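Conserved hypothetical secreted protein (Helicobacter pylori, PDB 4RNZ) is a cell-shape-determining protein of the M23B metallopeptidase family that binds zinc and probably cleaves peptide cross-links of the peptidoglycan wall. Local coordinates at residues L93-Q98 with D135-V140; I106-D111 with N355-L360; V222-K227 with N312-I317; R261-H266 with H299-V304. All blocks are in the same frame, centred on the assembly; numbering follows the deposited sequence.

Interaction 1. Residues L93-Q98 with D135-V140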
loop_
_atom_site.group_PDB
_atom_site.type_symbol
_atom_site.label_atom_id
_atom_site.label_comp_id
_atom_site.label_asym_id
_atom_site.label_seq_id
_atom_site.Cartn_x
_atom_site.Cartn_y
_atom_site.Cartn_z
ATOM N N LEU A 93 -14.448 11.565 -9.218
ATOM C CA LEU A 93 -13.937 12.876 -9.528
ATOM C C LEU A 93 -13.985 13.084 -11.044
ATOM O O LEU A 93 -13.423 12.289 -11.808
ATOM C CB LEU A 93 -12.491 13.013 -9.066
ATOM C CG LEU A 93 -11.754 14.292 -9.458
ATOM C CD1 LEU A 93 -12.421 15.531 -8.879
ATOM C CD2 LEU A 93 -10.323 14.186 -8.966
ATOM N N LEU A 94 -14.660 14.147 -11.464
ATOM C CA LEU A 94 -14.600 14.630 -12.850
ATOM C C LEU A 94 -13.953 16.014 -12.877
ATOM O O LEU A 94 -14.340 16.927 -12.133
ATOM C CB LEU A 94 -15.993 14.713 -13.440
ATOM C CG LEU A 94 -16.857 13.461 -13.373
ATOM C CD1 LEU A 94 -18.253 13.804 -13.881
ATOM C CD2 LEU A 94 -16.257 12.317 -14.177
ATOM N N LEU A 95 -12.979 16.195 -13.745
ATOM C CA LEU A 95 -12.191 17.410 -13.684
ATOM C C LEU A 95 -11.858 17.921 -15.082
ATOM O O LEU A 95 -11.511 17.128 -15.972
ATOM C CB LEU A 95 -10.931 17.076 -12.909
ATOM C CG LEU A 95 -10.030 18.165 -12.386
ATOM C CD1 LEU A 95 -9.388 17.632 -11.112
ATOM C CD2 LEU A 95 -8.985 18.535 -13.440
ATOM N N SER A 96 -11.980 19.236 -15.272
ATOM C CA SER A 96 -11.451 19.905 -16.472
ATOM C C SER A 96 -10.212 20.663 -16.040
ATOM O O SER A 96 -10.290 21.513 -15.171
ATOM C CB SER A 96 -12.485 20.866 -17.087
ATOM O OG SER A 96 -11.917 21.553 -18.189
ATOM N N LEU A 97 -9.058 20.346 -16.615
ATOM C CA LEU A 97 -7.810 20.956 -16.164
ATOM C C LEU A 97 -7.778 22.512 -16.268
ATOM O O LEU A 97 -8.059 23.089 -17.311
ATOM C CB LEU A 97 -6.652 20.344 -16.946
ATOM C CG LEU A 97 -5.251 20.613 -16.419
ATOM C CD1 LEU A 97 -5.042 19.932 -15.075
ATOM C CD2 LEU A 97 -4.218 20.114 -17.413
ATOM N N GLN A 98 -7.444 23.162 -15.163
ATOM C CA GLN A 98 -7.358 24.616 -15.070
ATOM C C GLN A 98 -5.916 25.040 -14.841
ATOM O O GLN A 98 -5.456 25.991 -15.458
ATOM C CB GLN A 98 -8.264 25.128 -13.955
ATOM C CG GLN A 98 -9.735 24.859 -14.180
ATOM C CD GLN A 98 -10.175 25.288 -15.570
ATOM O OE1 GLN A 98 -9.979 26.443 -15.961
ATOM N NE2 GLN A 98 -10.740 24.362 -16.332
ATOM N N ASP A 135 -8.231 19.844 -20.800
ATOM C CA ASP A 135 -8.198 18.387 -20.904
ATOM C C ASP A 135 -8.905 17.782 -19.678
ATOM O O ASP A 135 -8.982 18.406 -18.623
ATOM C CB ASP A 135 -6.772 17.875 -21.012
ATOM C CG ASP A 135 -6.178 18.107 -22.385
ATOM O OD1 ASP A 135 -6.952 18.273 -23.328
ATOM O OD2 ASP A 135 -4.946 18.100 -22.518
ATOM N N LYS A 136 -9.450 16.588 -19.840
ATOM C CA LYS A 136 -10.231 15.965 -18.774
ATOM C C LYS A 136 -9.429 14.929 -17.968
ATOM O O LYS A 136 -8.533 14.248 -18.494
ATOM C CB LYS A 136 -11.478 15.333 -19.332
ATOM C CG LYS A 136 -12.318 16.281 -20.169
ATOM C CD LYS A 136 -13.526 15.556 -20.736
ATOM C CE LYS A 136 -13.176 14.588 -21.871
ATOM N NZ LYS A 136 -12.941 15.253 -23.192
ATOM N N ILE A 137 -9.733 14.875 -16.671
ATOM C CA ILE A 137 -9.247 13.821 -15.769
ATOM C C ILE A 137 -10.463 13.315 -14.967
ATOM O O ILE A 137 -11.181 14.123 -14.369
ATOM C CB ILE A 137 -8.170 14.337 -14.793
ATOM C CG1 ILE A 137 -6.980 14.898 -15.554
ATOM C CG2 ILE A 137 -7.704 13.216 -13.838
ATOM C CD1 ILE A 137 -5.927 15.536 -14.684
ATOM N N ALA A 138 -10.690 12.001 -14.990
ATOM C CA ALA A 138 -11.681 11.351 -14.185
ATOM C C ALA A 138 -11.006 10.296 -13.302
ATOM O O ALA A 138 -10.086 9.605 -13.749
ATOM C CB ALA A 138 -12.718 10.685 -15.059
ATOM N N ILE A 139 -11.441 10.203 -12.050
ATOM C CA ILE A 139 -10.978 9.138 -11.149
ATOM C C ILE A 139 -12.173 8.583 -10.399
ATOM O O ILE A 139 -12.896 9.336 -9.743
ATOM C CB ILE A 139 -9.957 9.645 -10.109
ATOM C CG1 ILE A 139 -8.948 10.592 -10.760
ATOM C CG2 ILE A 139 -9.271 8.463 -9.399
ATOM C CD1 ILE A 139 -7.876 11.109 -9.840
ATOM N N VAL A 140 -12.382 7.273 -10.493
ATOM C CA VAL A 140 -13.304 6.600 -9.613
ATOM C C VAL A 140 -12.459 5.933 -8.535
ATOM O O VAL A 140 -11.589 5.113 -8.837
ATOM C CB VAL A 140 -14.105 5.508 -10.300
ATOM C CG1 VAL A 140 -15.031 4.841 -9.286
ATOM C CG2 VAL A 140 -14.900 6.067 -11.475
#
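Leu93 to Ser96 run antiparallel to Lys136 to Val140, the strand axes 4.8 Å apart at closest approach and their directions 170° from one another. Leu93 and Ile139 form a hydrogen-bonded pair, Leu93 N to Ile139 O at 2.8 Å and Ile139 N back to Leu93 O at 2.9 Å. At Leu95 and Ile137 the ladder is uneven: Ile137 N reaches Leu95 O almost straight, at 167°, whereas the return bond from Leu95 N to Ile137 O is bent and weak. Past the strand end, Leu97 N still donates to Asp135 O, 2.8 Å away. These are neighbouring strands of the curled antiparallel sheet that includes strands of the Csd3 second domain, with strand 357-361 on the far flank of 87-96. One face carries Leu93, Leu95, Ile137 and Ile139. Leu93 and Ile139 lie side by side there, pointing the same way; with CG anti to the backbone N (chi1 173°), Leu93 brings CD2 to 4.0 Å from Ile139 CD1. Helix 101-109 covers this face, touching Leu93, Leu95 and Ile137. On the other face Leu94 CD2 rests 4.0 Å from Ala138 CB, and both side chains pack against Leu343 of helix 326-348.

Interaction 2. Residues I106-D111 with N355-L360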
loop_
_atom_site.group_PDB
_atom_site.type_symbol
_atom_site.label_atom_id
_atom_site.label_comp_id
_atom_site.label_asym_id
_atom_site.label_seq_id
_atom_site.Cartn_x
_atom_site.Cartn_y
_atom_site.Cartn_z
ATOM N N ILE A 106 -5.993 18.447 -5.917
ATOM C CA ILE A 106 -6.008 18.927 -4.523
ATOM C C ILE A 106 -7.162 19.911 -4.312
ATOM O O ILE A 106 -7.863 19.856 -3.297
ATOM C CB ILE A 106 -4.682 19.578 -4.125
ATOM C CG1 ILE A 106 -3.531 18.569 -4.233
ATOM C CG2 ILE A 106 -4.756 20.151 -2.710
ATOM C CD1 ILE A 106 -3.631 17.400 -3.298
ATOM N N LYS A 107 -7.374 20.799 -5.273
ATOM C CA LYS A 107 -8.483 21.741 -5.149
ATOM C C LYS A 107 -9.800 21.012 -4.948
ATOM O O LYS A 107 -10.586 21.397 -4.087
ATOM C CB LYS A 107 -8.598 22.662 -6.359
ATOM C CG LYS A 107 -9.643 23.750 -6.135
ATOM C CD LYS A 107 -10.122 24.405 -7.418
ATOM C CE LYS A 107 -11.107 25.521 -7.078
ATOM N NZ LYS A 107 -11.791 26.072 -8.283
ATOM N N ALA A 108 -10.029 19.946 -5.722
ATOM C CA ALA A 108 -11.307 19.221 -5.699
ATOM C C ALA A 108 -11.478 18.209 -4.573
ATOM O O ALA A 108 -12.617 17.869 -4.219
ATOM C CB ALA A 108 -11.523 18.530 -7.032
ATOM N N THR A 109 -10.373 17.705 -4.016
ATOM C CA THR A 109 -10.461 16.615 -3.013
ATOM C C THR A 109 -9.754 16.891 -1.699
ATOM O O THR A 109 -9.916 16.142 -0.750
ATOM C CB THR A 109 -9.811 15.335 -3.577
ATOM O OG1 THR A 109 -8.394 15.560 -3.740
ATOM C CG2 THR A 109 -10.441 14.970 -4.917
ATOM N N ASN A 110 -8.920 17.919 -1.687
ATOM C CA ASN A 110 -7.988 18.176 -0.616
ATOM C C ASN A 110 -7.179 16.930 -0.209
ATOM O O ASN A 110 -6.844 16.760 0.964
ATOM C CB ASN A 110 -8.726 18.762 0.586
ATOM C CG ASN A 110 -7.788 19.424 1.565
ATOM O OD1 ASN A 110 -6.895 20.194 1.181
ATOM N ND2 ASN A 110 -7.970 19.125 2.842
ATOM N N ASP A 111 -6.838 16.087 -1.181
ATOM C CA ASP A 111 -6.165 14.826 -0.883
ATOM C C ASP A 111 -4.889 14.558 -1.685
ATOM O O ASP A 111 -4.936 14.020 -2.787
ATOM C CB ASP A 111 -7.104 13.669 -1.069
ATOM C CG ASP A 111 -6.455 12.351 -0.661
ATOM O OD1 ASP A 111 -5.443 12.364 0.061
ATOM O OD2 ASP A 111 -6.953 11.328 -1.071
ATOM N N ASN A 355 -18.929 24.323 -13.843
ATOM C CA ASN A 355 -17.888 24.080 -12.838
ATOM C C ASN A 355 -16.659 23.413 -13.421
ATOM O O ASN A 355 -16.778 22.608 -14.336
ATOM C CB ASN A 355 -18.446 23.176 -11.747
ATOM C CG ASN A 355 -19.583 23.821 -11.001
ATOM O OD1 ASN A 355 -19.383 24.812 -10.311
ATOM N ND2 ASN A 355 -20.786 23.292 -11.167
ATOM N N SER A 356 -15.488 23.725 -12.874
ATOM C CA SER A 356 -14.239 23.084 -13.321
ATOM C C SER A 356 -14.092 21.612 -12.847
ATOM O O SER A 356 -13.342 20.826 -13.449
ATOM C CB SER A 356 -13.015 23.900 -12.904
ATOM O OG SER A 356 -13.065 24.272 -11.539
ATOM N N PHE A 357 -14.809 21.247 -11.784
ATOM C CA PHE A 357 -14.754 19.888 -11.280
ATOM C C PHE A 357 -16.058 19.461 -10.628
ATOM O O PHE A 357 -16.859 20.298 -10.241
ATOM C CB PHE A 357 -13.620 19.765 -10.269
ATOM C CG PHE A 357 -13.911 20.406 -8.953
ATOM C CD1 PHE A 357 -14.618 19.721 -7.971
ATOM C CD2 PHE A 357 -13.473 21.693 -8.688
ATOM C CE1 PHE A 357 -14.880 20.306 -6.745
ATOM C CE2 PHE A 357 -13.732 22.291 -7.461
ATOM C CZ PHE A 357 -14.433 21.601 -6.488
ATOM N N TYR A 358 -16.239 18.149 -10.519
ATOM C CA TYR A 358 -17.344 17.520 -9.806
ATOM C C TYR A 358 -16.775 16.371 -8.982
ATOM O O TYR A 358 -15.992 15.586 -9.490
ATOM C CB TYR A 358 -18.371 16.947 -10.780
ATOM C CG TYR A 358 -19.142 18.009 -11.502
ATOM C CD1 TYR A 358 -18.662 18.541 -12.679
ATOM C CD2 TYR A 358 -20.337 18.518 -10.974
ATOM C CE1 TYR A 358 -19.340 19.543 -13.341
ATOM C CE2 TYR A 358 -21.036 19.518 -11.631
ATOM C CZ TYR A 358 -20.530 20.028 -12.815
ATOM O OH TYR A 358 -21.170 21.036 -13.505
ATOM N N LEU A 359 -17.173 16.294 -7.716
ATOM C CA LEU A 359 -16.848 15.165 -6.858
ATOM C C LEU A 359 -18.165 14.542 -6.481
ATOM O O LEU A 359 -18.921 15.082 -5.674
ATOM C CB LEU A 359 -16.056 15.610 -5.627
ATOM C CG LEU A 359 -15.567 14.450 -4.742
ATOM C CD1 LEU A 359 -14.630 13.541 -5.534
ATOM C CD2 LEU A 359 -14.879 14.995 -3.492
ATOM N N LEU A 360 -18.423 13.398 -7.080
ATOM C CA LEU A 360 -19.717 12.762 -7.074
ATOM C C LEU A 360 -19.723 11.543 -6.208
ATOM O O LEU A 360 -18.726 10.797 -6.126
ATOM C CB LEU A 360 -20.063 12.293 -8.477
ATOM C CG LEU A 360 -20.020 13.398 -9.527
ATOM C CD1 LEU A 360 -20.382 12.782 -10.867
ATOM C CD2 LEU A 360 -20.963 14.534 -9.130
#
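Ala108 sets its methyl over one face of the Phe357 ring, a CH-pi contact where helix 101-109 packs on strand 357-361, the flanking strand next to 87-96 in a curled antiparallel sheet. This is the tight part. Ala108 CB lies 3.7 Å from the ring centroid and 22° off the ring normal, displaced toward the CG-CD1 side, so that its closest ring atom is Phe357 CD1 at 3.4 Å. Chi1 of 74° puts Phe357 CG between the backbone N and the carbonyl carbon, on the side of Ala108. Leu359, two residues further along the strand and on the same side of it, continues the contact more lightly, its CD2 coming to 3.7 Å from Ala108 O. Inward from here, Leu93 touches both Ala108 and Thr109.

The solvent side is looser. Lys107 runs out extended and crosses Phe357 at about a right angle, with CE at the ring edge near its plane, 4.2 Å from Phe357 CE2. Lys107 NZ stays 3.9 Å from Ser356 OG. Beyond the last helical residue the chain turns sharply: Asn110 has positive phi, and Asp111 caps the next helix while its OD2 forms a salt bridge with Arg143. Across this corner an ST turn runs from Thr109 to Asp111: Thr109 OG1, also hydrogen-bonded to Ile105 O in the helix, accepts from Asp111 N at 3.0 Å.

Interaction 3. Residues V222-K227 with N312-I317. With ZN (zinc ion), chain B.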
loop_
_atom_site.group_PDB
_atom_site.type_symbol
_atom_site.label_atom_id
_atom_site.label_comp_id
_atom_site.label_asym_id
_atom_site.label_seq_id
_atom_site.Cartn_x
_atom_site.Cartn_y
_atom_site.Cartn_z
ATOM N N VAL A 222 7.806 -12.237 1.428
ATOM C CA VAL A 222 8.236 -13.576 1.035
ATOM C C VAL A 222 9.467 -13.852 1.871
ATOM O O VAL A 222 10.355 -13.011 1.953
ATOM C CB VAL A 222 8.623 -13.646 -0.452
ATOM C CG1 VAL A 222 9.147 -15.039 -0.803
ATOM C CG2 VAL A 222 7.445 -13.281 -1.320
ATOM N N ASP A 223 9.497 -15.012 2.511
ATOM C CA ASP A 223 10.678 -15.462 3.243
ATOM C C ASP A 223 11.480 -16.368 2.328
ATOM O O ASP A 223 10.991 -17.402 1.862
ATOM C CB ASP A 223 10.292 -16.194 4.530
ATOM C CG ASP A 223 9.758 -15.256 5.587
ATOM O OD1 ASP A 223 9.900 -14.031 5.434
ATOM O OD2 ASP A 223 9.192 -15.732 6.581
ATOM N N TYR A 224 12.705 -15.941 2.049
ATOM C CA TYR A 224 13.600 -16.676 1.161
ATOM C C TYR A 224 14.627 -17.328 2.048
ATOM O O TYR A 224 15.405 -16.622 2.689
ATOM C CB TYR A 224 14.341 -15.737 0.224
ATOM C CG TYR A 224 13.546 -15.096 -0.902
ATOM C CD1 TYR A 224 13.115 -15.830 -2.008
ATOM C CD2 TYR A 224 13.286 -13.719 -0.891
ATOM C CE1 TYR A 224 12.425 -15.224 -3.042
ATOM C CE2 TYR A 224 12.610 -13.113 -1.918
ATOM C CZ TYR A 224 12.185 -13.863 -2.997
ATOM O OH TYR A 224 11.507 -13.229 -4.013
ATOM N N ALA A 225 14.605 -18.651 2.131
ATOM C CA ALA A 225 15.648 -19.368 2.877
ATOM C C ALA A 225 16.956 -19.232 2.103
ATOM O O ALA A 225 17.005 -19.481 0.907
ATOM C CB ALA A 225 15.276 -20.834 3.069
ATOM N N ALA A 226 17.991 -18.765 2.776
ATOM C CA ALA A 226 19.292 -18.622 2.165
ATOM C C ALA A 226 20.372 -18.791 3.199
ATOM O O ALA A 226 20.134 -18.641 4.382
ATOM C CB ALA A 226 19.423 -17.263 1.533
ATOM N N LYS A 227 21.576 -19.039 2.724
ATOM C CA LYS A 227 22.746 -19.150 3.583
ATOM C C LYS A 227 23.090 -17.847 4.240
ATOM O O LYS A 227 23.029 -16.769 3.626
ATOM C CB LYS A 227 23.951 -19.628 2.770
ATOM C CG LYS A 227 25.241 -19.673 3.572
ATOM C CD LYS A 227 26.268 -20.591 2.943
ATOM C CE LYS A 227 27.431 -20.826 3.889
ATOM N NZ LYS A 227 28.128 -22.085 3.515
ATOM N N ASN A 312 1.791 -9.001 -2.825
ATOM C CA ASN A 312 2.645 -10.155 -3.086
ATOM C C ASN A 312 3.809 -9.777 -4.018
ATOM O O ASN A 312 3.585 -9.404 -5.178
ATOM C CB ASN A 312 1.845 -11.315 -3.697
ATOM C CG ASN A 312 2.696 -12.555 -3.898
ATOM O OD1 ASN A 312 3.865 -12.612 -3.512
ATOM N ND2 ASN A 312 2.118 -13.552 -4.516
ATOM N N PRO A 313 5.056 -9.855 -3.513
ATOM C CA PRO A 313 6.202 -9.421 -4.325
ATOM C C PRO A 313 6.334 -10.259 -5.602
ATOM O O PRO A 313 6.727 -9.738 -6.646
ATOM C CB PRO A 313 7.393 -9.642 -3.399
ATOM C CG PRO A 313 6.813 -9.549 -2.031
ATOM C CD PRO A 313 5.478 -10.241 -2.161
ATOM N N LEU A 314 5.969 -11.532 -5.502
ATOM C CA LEU A 314 6.092 -12.460 -6.609
ATOM C C LEU A 314 5.283 -12.033 -7.819
ATOM O O LEU A 314 5.709 -12.248 -8.952
ATOM C CB LEU A 314 5.713 -13.862 -6.157
ATOM C CG LEU A 314 6.579 -14.435 -5.024
ATOM C CD1 LEU A 314 6.308 -15.927 -4.947
ATOM C CD2 LEU A 314 8.084 -14.173 -5.158
ATOM N N GLY A 315 4.151 -11.373 -7.591
ATOM C CA GLY A 315 3.380 -10.810 -8.686
ATOM C C GLY A 315 4.121 -9.838 -9.570
ATOM O O GLY A 315 3.725 -9.627 -10.717
ATOM N N TYR A 316 5.189 -9.225 -9.063
ATOM C CA TYR A 316 5.962 -8.265 -9.847
ATOM C C TYR A 316 7.300 -8.797 -10.311
ATOM O O TYR A 316 8.064 -8.058 -10.964
ATOM C CB TYR A 316 6.289 -7.042 -9.009
ATOM C CG TYR A 316 5.184 -6.061 -8.811
ATOM C CD1 TYR A 316 4.854 -5.136 -9.817
ATOM C CD2 TYR A 316 4.507 -5.997 -7.602
ATOM C CE1 TYR A 316 3.850 -4.200 -9.620
ATOM C CE2 TYR A 316 3.510 -5.066 -7.394
ATOM C CZ TYR A 316 3.187 -4.166 -8.402
ATOM O OH TYR A 316 2.186 -3.245 -8.171
ATOM N N ILE A 317 7.645 -10.021 -9.919
ATOM C CA ILE A 317 8.882 -10.610 -10.432
ATOM C C ILE A 317 8.551 -11.358 -11.715
ATOM O O ILE A 317 7.892 -12.369 -11.693
ATOM C CB ILE A 317 9.556 -11.497 -9.389
ATOM C CG1 ILE A 317 10.015 -10.597 -8.231
ATOM C CG2 ILE A 317 10.742 -12.232 -10.002
ATOM C CD1 ILE A 317 10.665 -11.315 -7.080
HETATM ZN ZN ZN B . 8.617 -12.961 6.487
#
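Val222 CG2 is the atom on which this contact centres: it sits 3.7 Å from Pro313 CD, with Pro313 CG and Leu314 CG also close by. The valine and the proline slide past each other in opposite directions rather than meeting head on. Tyr224 adds the second point of contact through its hydroxyl: Tyr224 OH lies 3.7 Å from both Leu314 CD2 and Ile317 CD1, and tyrosine and isoleucine approach tip to tip. Within the strand, Val222 CG1 stands 3.9 Å above the centre of the Tyr224 ring; this methyl is anti to the backbone N (chi1 177°), whereas CG2, on Pro313, is anti to the carbonyl carbon.

The loop half is shaped by its own bonds. Asn312 OD1 accepts from Leu314 N at 3.1 Å in an Asx turn, the donor standing well above the carbonyl plane, and Ile317 N bonds to Leu314 O. Between Val222 and Tyr224, Asp223 points the other way and binds the zinc ion through OD1 at 2.0 Å; Glu34, His219 and His301 complete the site. The hydrophobic contact thus backs the strand that carries a zinc ligand of the M23 peptidase domain. Strand 222-225 runs between strands 199-202 and 299-306; Ile200 and Phe302 touch Tyr224 from these neighbours, while residues 312-317 lead from strand 309-311 toward helix 326-348.

Interaction 4. Residues R261-H266 with H299-V304. With ZN (zinc ion), chain B.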
loop_
_atom_site.group_PDB
_atom_site.type_symbol
_atom_site.label_atom_id
_atom_site.label_comp_id
_atom_site.label_asym_id
_atom_site.label_seq_id
_atom_site.Cartn_x
_atom_site.Cartn_y
_atom_site.Cartn_z
ATOM N N ARG A 261 7.141 0.767 -1.607
ATOM C CA ARG A 261 8.131 0.632 -0.571
ATOM C C ARG A 261 8.556 -0.848 -0.504
ATOM O O ARG A 261 7.718 -1.747 -0.378
ATOM C CB ARG A 261 7.499 1.076 0.733
ATOM C CG ARG A 261 8.348 1.025 1.984
ATOM C CD ARG A 261 7.485 1.512 3.169
ATOM N NE ARG A 261 7.843 0.689 4.277
ATOM C CZ ARG A 261 7.081 -0.174 4.926
ATOM N NH1 ARG A 261 5.769 -0.311 4.729
ATOM N NH2 ARG A 261 7.688 -0.900 5.831
ATOM N N LEU A 262 9.867 -1.068 -0.572
ATOM C CA LEU A 262 10.446 -2.414 -0.648
ATOM C C LEU A 262 11.282 -2.650 0.604
ATOM O O LEU A 262 12.143 -1.848 0.936
ATOM C CB LEU A 262 11.288 -2.577 -1.926
ATOM C CG LEU A 262 10.522 -2.470 -3.258
ATOM C CD1 LEU A 262 10.500 -1.038 -3.775
ATOM C CD2 LEU A 262 11.118 -3.352 -4.338
ATOM N N VAL A 263 11.014 -3.761 1.285
ATOM C CA VAL A 263 11.600 -4.049 2.601
ATOM C C VAL A 263 12.472 -5.296 2.527
ATOM O O VAL A 263 12.028 -6.309 2.032
ATOM C CB VAL A 263 10.467 -4.282 3.613
ATOM C CG1 VAL A 263 10.980 -4.857 4.933
ATOM C CG2 VAL A 263 9.706 -2.981 3.833
ATOM N N TYR A 264 13.688 -5.213 3.049
ATOM C CA TYR A 264 14.648 -6.310 3.031
ATOM C C TYR A 264 15.146 -6.527 4.440
ATOM O O TYR A 264 15.970 -5.749 4.910
ATOM C CB TYR A 264 15.842 -5.910 2.173
ATOM C CG TYR A 264 15.488 -5.550 0.764
ATOM C CD1 TYR A 264 15.029 -4.284 0.449
ATOM C CD2 TYR A 264 15.626 -6.474 -0.255
ATOM C CE1 TYR A 264 14.696 -3.947 -0.863
ATOM C CE2 TYR A 264 15.305 -6.150 -1.560
ATOM C CZ TYR A 264 14.855 -4.882 -1.862
ATOM O OH TYR A 264 14.519 -4.579 -3.155
ATOM N N ALA A 265 14.667 -7.575 5.109
ATOM C CA ALA A 265 14.879 -7.730 6.545
ATOM C C ALA A 265 15.632 -9.001 6.925
ATOM O O ALA A 265 15.702 -9.966 6.160
ATOM C CB ALA A 265 13.539 -7.686 7.285
ATOM N N HIS A 266 16.131 -8.962 8.160
ATOM C CA HIS A 266 16.930 -9.980 8.803
ATOM C C HIS A 266 18.375 -9.998 8.306
ATOM O O HIS A 266 18.994 -11.043 8.275
ATOM C CB HIS A 266 16.293 -11.371 8.676
ATOM C CG HIS A 266 14.902 -11.443 9.225
ATOM N ND1 HIS A 266 14.623 -11.274 10.561
ATOM C CD2 HIS A 266 13.711 -11.643 8.616
ATOM C CE1 HIS A 266 13.321 -11.372 10.753
ATOM N NE2 HIS A 266 12.746 -11.589 9.586
ATOM N N HIS A 299 17.182 -16.378 6.762
ATOM C CA HIS A 299 16.335 -16.046 5.607
ATOM C C HIS A 299 16.287 -14.540 5.378
ATOM O O HIS A 299 16.584 -13.754 6.266
ATOM C CB HIS A 299 14.900 -16.601 5.788
ATOM C CG HIS A 299 14.130 -15.957 6.903
ATOM N ND1 HIS A 299 14.429 -16.169 8.230
ATOM C CD2 HIS A 299 13.073 -15.104 6.888
ATOM C CE1 HIS A 299 13.595 -15.471 8.987
ATOM N NE2 HIS A 299 12.761 -14.818 8.197
ATOM N N LEU A 300 15.956 -14.151 4.159
ATOM C CA LEU A 300 15.631 -12.764 3.824
ATOM C C LEU A 300 14.110 -12.660 3.837
ATOM O O LEU A 300 13.436 -13.413 3.144
ATOM C CB LEU A 300 16.155 -12.408 2.436
ATOM C CG LEU A 300 15.626 -11.091 1.856
ATOM C CD1 LEU A 300 16.121 -9.932 2.707
ATOM C CD2 LEU A 300 16.046 -10.970 0.417
ATOM N N HIS A 301 13.576 -11.733 4.617
ATOM C CA HIS A 301 12.179 -11.364 4.477
ATOM C C HIS A 301 12.139 -10.211 3.464
ATOM O O HIS A 301 12.753 -9.170 3.702
ATOM C CB HIS A 301 11.580 -10.949 5.818
ATOM C CG HIS A 301 10.216 -10.355 5.695
ATOM N ND1 HIS A 301 9.078 -11.064 5.986
ATOM C CD2 HIS A 301 9.804 -9.144 5.260
ATOM C CE1 HIS A 301 8.017 -10.310 5.749
ATOM N NE2 HIS A 301 8.432 -9.137 5.308
ATOM N N PHE A 302 11.436 -10.416 2.346
ATOM C CA PHE A 302 11.320 -9.441 1.261
ATOM C C PHE A 302 9.881 -8.979 1.173
ATOM O O PHE A 302 8.990 -9.772 0.880
ATOM C CB PHE A 302 11.779 -10.041 -0.083
ATOM C CG PHE A 302 11.649 -9.102 -1.290
ATOM C CD1 PHE A 302 12.089 -7.785 -1.243
ATOM C CD2 PHE A 302 11.080 -9.556 -2.466
ATOM C CE1 PHE A 302 11.977 -6.946 -2.343
ATOM C CE2 PHE A 302 10.974 -8.733 -3.568
ATOM C CZ PHE A 302 11.408 -7.416 -3.504
ATOM N N GLY A 303 9.663 -7.705 1.469
ATOM C CA GLY A 303 8.325 -7.125 1.468
ATOM C C GLY A 303 8.135 -6.023 0.440
ATOM O O GLY A 303 9.052 -5.244 0.177
ATOM N N VAL A 304 6.940 -5.968 -0.143
ATOM C CA VAL A 304 6.593 -4.926 -1.070
ATOM C C VAL A 304 5.250 -4.331 -0.664
ATOM O O VAL A 304 4.313 -5.069 -0.374
ATOM C CB VAL A 304 6.552 -5.417 -2.523
ATOM C CG1 VAL A 304 6.161 -4.273 -3.465
ATOM C CG2 VAL A 304 7.923 -5.982 -2.924
HETATM ZN ZN ZN B . 8.617 -12.961 6.487
HETATM O O HOH W 1 18.326 -11.614 5.716
#
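Ala265 O is gripped by His301 N at 3.2 Å, 35° out of the carbonyl plane, and by a water that can donate to it or to His299 O, with more acceptors around it than protons. The return bond of this pair, Ala265 N to His301 O, is 2.9 Å; at the next hydrogen-bonded pair Val263 N to Gly303 O is 2.7 Å. Strands 261-265 and 299-304 run antiparallel in the curled sheet of the M23 peptidase domain, and the face bearing Val263, Ala265 and His301 is turned toward the zinc ion. His301, its CG anti to the backbone N (chi1 171°), binds the metal through ND1 at 2.0 Å, beside Asp223. His266 meets His301 CB at its ring edge, and one ring face is covered by His299 CE1. The two imidazoles, 45° apart in plane, come within 3.3 Å at His266 CD2 and His299 NE2. Bonds from His266 ND1 to Thr292 O and from His266 NE2 to OE1 of the zinc ligand Glu34 hold the His266 ring. On the opposite face Tyr264 and Phe302 lie side by side, with Phe302 CE1 3.5 Å from Tyr264 CE2 and Leu262 CD2 at the edge of the phenylalanine ring.

The four contacts form two pairs on opposite sides of the chain's centre. Interactions 1 and 2, with centres 8 Å apart, meet at one sheet, in which strand 87-96 of interaction 1 lies between 136-146 and strand 357-361 of interaction 2; their segments alternate along the chain, so the C-terminal strand returns to complete that sheet. Interactions 3 and 4 are likewise 8 Å apart, joined through neighbouring strands 222-225 and 299-306, and each supplies a zinc ligand; 4 is nested within the loop closed by 3. About 37 to 40 Å separates the pairs' centres. The peptidase sheet is therefore inserted, in sequence, between parts of a separate sheet far from the zinc ion.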